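Local atomic coordinates of synaptonemal complex protein 2 (Mus musculus, PDB entry 5IWZ), a protein that forms a major component of the axial and lateral elements of synaptonemal complexes and is required for normal chromosome synapsis in meiosis. Residues Q172-K177 with D215-Q219. Residues are numbered along the deposited sequence; the frame is centred on the assembly and turned at random.
Sequences QQEALK and DYELQ
Q173 reaches from helix 169-185 to the start of helix 216-229, its NE2 donating to OD2 of D215 at 2.8 Å. The bond is bent (139°) and meets OD2 from above the carboxylate plane. The same oxygen accepts from L218 N with its anti lone pair, 2.9 Å away, making D215 the N-cap of its helix; D215 OD1 is hydrogen-bonded to S315 OG. The tight part lies around L218, whose CD2 touches Q173 CG at 3.6 Å and L176 CD2 at 3.8 Å. With CG anti to the backbone N (chi1 180°), L176 sends CD2 against this leucine. L218 CD1 rests on OE1 of Q172, whose NE2 is held by L161 O. At the border of this packing the Q173 amide and E217 carboxylate stack almost flat, 9° apart. Beyond it the contact is looser and wetter: a water joins Q173 O to E217 OE2, while K177 NZ stays 4.4 Å from that OE2, too far for a salt bridge. Were Q173 shortened to an alanine, the capping carboxylate would probably lose its cross-helix donor and a gap would open beside L218. Packing of two helices with helix 197-212 between them in the chain is consistent with the layered helices of an armadillo-repeat-like domain, the family assigned to helix 169-185.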
ATOM      1  N   GLN A 172      -0.676  -4.734  -2.792  1.00 26.83           N
ATOM      2  CA  GLN A 172       0.735  -4.859  -2.460  1.00 25.10           C
ATOM      3  C   GLN A 172       1.291  -3.540  -1.952  1.00 27.00           C
ATOM      4  O   GLN A 172       2.049  -3.526  -0.978  1.00 25.59           O
ATOM      5  CB  GLN A 172       1.518  -5.367  -3.670  1.00 29.14           C
ATOM      6  CG  GLN A 172       1.047  -6.734  -4.137  1.00 30.70           C
ATOM      7  CD  GLN A 172       1.650  -7.131  -5.458  1.00 38.18           C
ATOM      8  OE1 GLN A 172       1.878  -6.287  -6.313  1.00 35.47           O
ATOM      9  NE2 GLN A 172       1.908  -8.426  -5.638  1.00 35.93           N
ATOM     10  N   GLN A 173       0.907  -2.415  -2.577  1.00 24.20           N
ATOM     11  CA  GLN A 173       1.426  -1.118  -2.134  1.00 29.30           C
ATOM     12  C   GLN A 173       1.009  -0.822  -0.698  1.00 28.15           C
ATOM     13  O   GLN A 173       1.802  -0.304   0.101  1.00 23.63           O
ATOM     14  CB  GLN A 173       0.954   0.005  -3.075  1.00 24.60           C
ATOM     15  CG  GLN A 173       1.623  -0.003  -4.443  1.00 32.45           C
ATOM     16  CD  GLN A 173       1.009   1.000  -5.444  1.00 45.77           C
ATOM     17  OE1 GLN A 173      -0.032   1.621  -5.179  1.00 38.98           O
ATOM     18  NE2 GLN A 173       1.667   1.157  -6.600  1.00 37.81           N
ATOM     19  N   GLU A 174      -0.246  -1.127  -0.360  1.00 21.15           N
ATOM     20  CA  GLU A 174      -0.736  -0.910   0.996  1.00 27.56           C
ATOM     21  C   GLU A 174       0.008  -1.790   2.002  1.00 23.23           C
ATOM     22  O   GLU A 174       0.420  -1.321   3.072  1.00 22.07           O
ATOM     23  CB  GLU A 174      -2.247  -1.184   1.025  1.00 31.87           C
ATOM     24  CG  GLU A 174      -2.852  -1.330   2.411  1.00 41.80           C
ATOM     25  CD  GLU A 174      -2.733  -0.057   3.221  1.00 50.42           C
ATOM     26  OE1 GLU A 174      -2.504   1.023   2.615  1.00 50.32           O
ATOM     27  OE2 GLU A 174      -2.848  -0.136   4.468  1.00 54.49           O
ATOM     28  N   ALA A 175       0.200  -3.069   1.670  1.00 22.62           N
ATOM     29  CA  ALA A 175       0.872  -3.978   2.596  1.00 28.13           C
ATOM     30  C   ALA A 175       2.347  -3.623   2.752  1.00 32.57           C
ATOM     31  O   ALA A 175       2.881  -3.610   3.870  1.00 25.82           O
ATOM     32  CB  ALA A 175       0.733  -5.417   2.113  1.00 22.98           C
ATOM     33  N   LEU A 176       3.022  -3.348   1.632  1.00 28.71           N
ATOM     34  CA  LEU A 176       4.440  -3.030   1.674  1.00 27.72           C
ATOM     35  C   LEU A 176       4.701  -1.781   2.511  1.00 26.26           C
ATOM     36  O   LEU A 176       5.684  -1.712   3.257  1.00 33.93           O
ATOM     37  CB  LEU A 176       4.958  -2.866   0.244  1.00 27.91           C
ATOM     38  CG  LEU A 176       6.423  -2.525   0.018  1.00 30.16           C
ATOM     39  CD1 LEU A 176       7.251  -3.521   0.781  1.00 28.52           C
ATOM     40  CD2 LEU A 176       6.757  -2.568  -1.489  1.00 29.35           C
ATOM     41  N   LYS A 177       3.814  -0.795   2.435  1.00 33.63           N
ATOM     42  CA  LYS A 177       4.042   0.434   3.186  1.00 31.39           C
ATOM     43  C   LYS A 177       3.799   0.226   4.677  1.00 27.04           C
ATOM     44  O   LYS A 177       4.519   0.790   5.514  1.00 26.68           O
ATOM     45  CB  LYS A 177       3.166   1.546   2.614  1.00 37.37           C
ATOM     46  CG  LYS A 177       2.615   2.525   3.603  1.00 44.69           C
ATOM     47  CD  LYS A 177       1.789   3.596   2.874  1.00 56.34           C
ATOM     48  CE  LYS A 177       0.705   2.955   2.013  1.00 61.35           C
ATOM     49  NZ  LYS A 177       0.280   3.799   0.855  1.00 61.96           N
ATOM     50  N   ASP A 215       6.212  -1.292 -11.334  1.00 25.02           N
ATOM     51  CA  ASP A 215       5.606  -0.188 -10.596  1.00 23.88           C
ATOM     52  C   ASP A 215       6.705   0.469  -9.775  1.00 27.55           C
ATOM     53  O   ASP A 215       7.315  -0.193  -8.930  1.00 28.12           O
ATOM     54  CB  ASP A 215       4.477  -0.669  -9.673  1.00 26.36           C
ATOM     55  CG  ASP A 215       3.789   0.490  -8.962  1.00 43.09           C
ATOM     56  OD1 ASP A 215       2.915   1.123  -9.603  1.00 49.51           O
ATOM     57  OD2 ASP A 215       4.145   0.793  -7.792  1.00 40.00           O
ATOM     58  N   TYR A 216       6.967   1.756 -10.020  1.00 23.86           N
ATOM     59  CA  TYR A 216       8.087   2.415  -9.352  1.00 23.80           C
ATOM     60  C   TYR A 216       7.891   2.461  -7.835  1.00 27.41           C
ATOM     61  O   TYR A 216       8.848   2.262  -7.071  1.00 27.83           O
ATOM     62  CB  TYR A 216       8.287   3.823  -9.918  1.00 30.26           C
ATOM     63  CG  TYR A 216       9.505   4.466  -9.328  1.00 24.09           C
ATOM     64  CD1 TYR A 216       9.412   5.282  -8.222  1.00 28.27           C
ATOM     65  CD2 TYR A 216      10.768   4.168  -9.819  1.00 22.96           C
ATOM     66  CE1 TYR A 216      10.535   5.838  -7.670  1.00 28.07           C
ATOM     67  CE2 TYR A 216      11.883   4.692  -9.255  1.00 23.13           C
ATOM     68  CZ  TYR A 216      11.758   5.519  -8.173  1.00 23.68           C
ATOM     69  OH  TYR A 216      12.851   6.068  -7.597  1.00 27.16           O
ATOM     70  N   GLU A 217       6.666   2.728  -7.376  1.00 24.94           N
ATOM     71  CA  GLU A 217       6.423   2.797  -5.932  1.00 28.66           C
ATOM     72  C   GLU A 217       6.719   1.461  -5.248  1.00 22.78           C
ATOM     73  O   GLU A 217       7.302   1.421  -4.159  1.00 23.94           O
ATOM     74  CB  GLU A 217       4.975   3.218  -5.651  1.00 27.96           C
ATOM     75  CG  GLU A 217       4.595   3.096  -4.155  1.00 27.65           C
ATOM     76  CD  GLU A 217       3.199   3.650  -3.817  1.00 36.15           C
ATOM     77  OE1 GLU A 217       2.660   4.480  -4.576  1.00 38.55           O
ATOM     78  OE2 GLU A 217       2.645   3.268  -2.765  1.00 35.39           O
ATOM     79  N   LEU A 218       6.326   0.359  -5.871  1.00 19.82           N
ATOM     80  CA  LEU A 218       6.646  -0.942  -5.304  1.00 30.06           C
ATOM     81  C   LEU A 218       8.146  -1.215  -5.367  1.00 34.95           C
ATOM     82  O   LEU A 218       8.702  -1.816  -4.441  1.00 28.64           O
ATOM     83  CB  LEU A 218       5.851  -2.031  -6.021  1.00 26.85           C
ATOM     84  CG  LEU A 218       4.366  -2.103  -5.669  1.00 25.85           C
ATOM     85  CD1 LEU A 218       3.705  -3.089  -6.599  1.00 22.43           C
ATOM     86  CD2 LEU A 218       4.130  -2.538  -4.175  1.00 22.34           C
ATOM     87  N   GLN A 219       8.823  -0.765  -6.434  1.00 27.44           N
ATOM     88  CA  GLN A 219      10.273  -0.943  -6.514  1.00 28.46           C
ATOM     89  C   GLN A 219      10.966  -0.277  -5.332  1.00 28.12           C
ATOM     90  O   GLN A 219      11.854  -0.868  -4.702  1.00 29.90           O
ATOM     91  CB  GLN A 219      10.827  -0.382  -7.830  1.00 32.80           C
ATOM     92  CG  GLN A 219      10.614  -1.249  -9.075  1.00 38.97           C
ATOM     93  CD  GLN A 219      11.323  -0.682 -10.320  1.00 37.40           C
ATOM     94  OE1 GLN A 219      11.219   0.501 -10.616  1.00 31.71           O
ATOM     95  NE2 GLN A 219      12.063  -1.538 -11.032  1.00 31.59           N
TER
HETATM   96  O   HOH W   1       1.469   3.097  -9.026  1.00 30.57           O
HETATM   97  O   HOH W   2       3.722   1.068  -1.087  1.00 34.74           O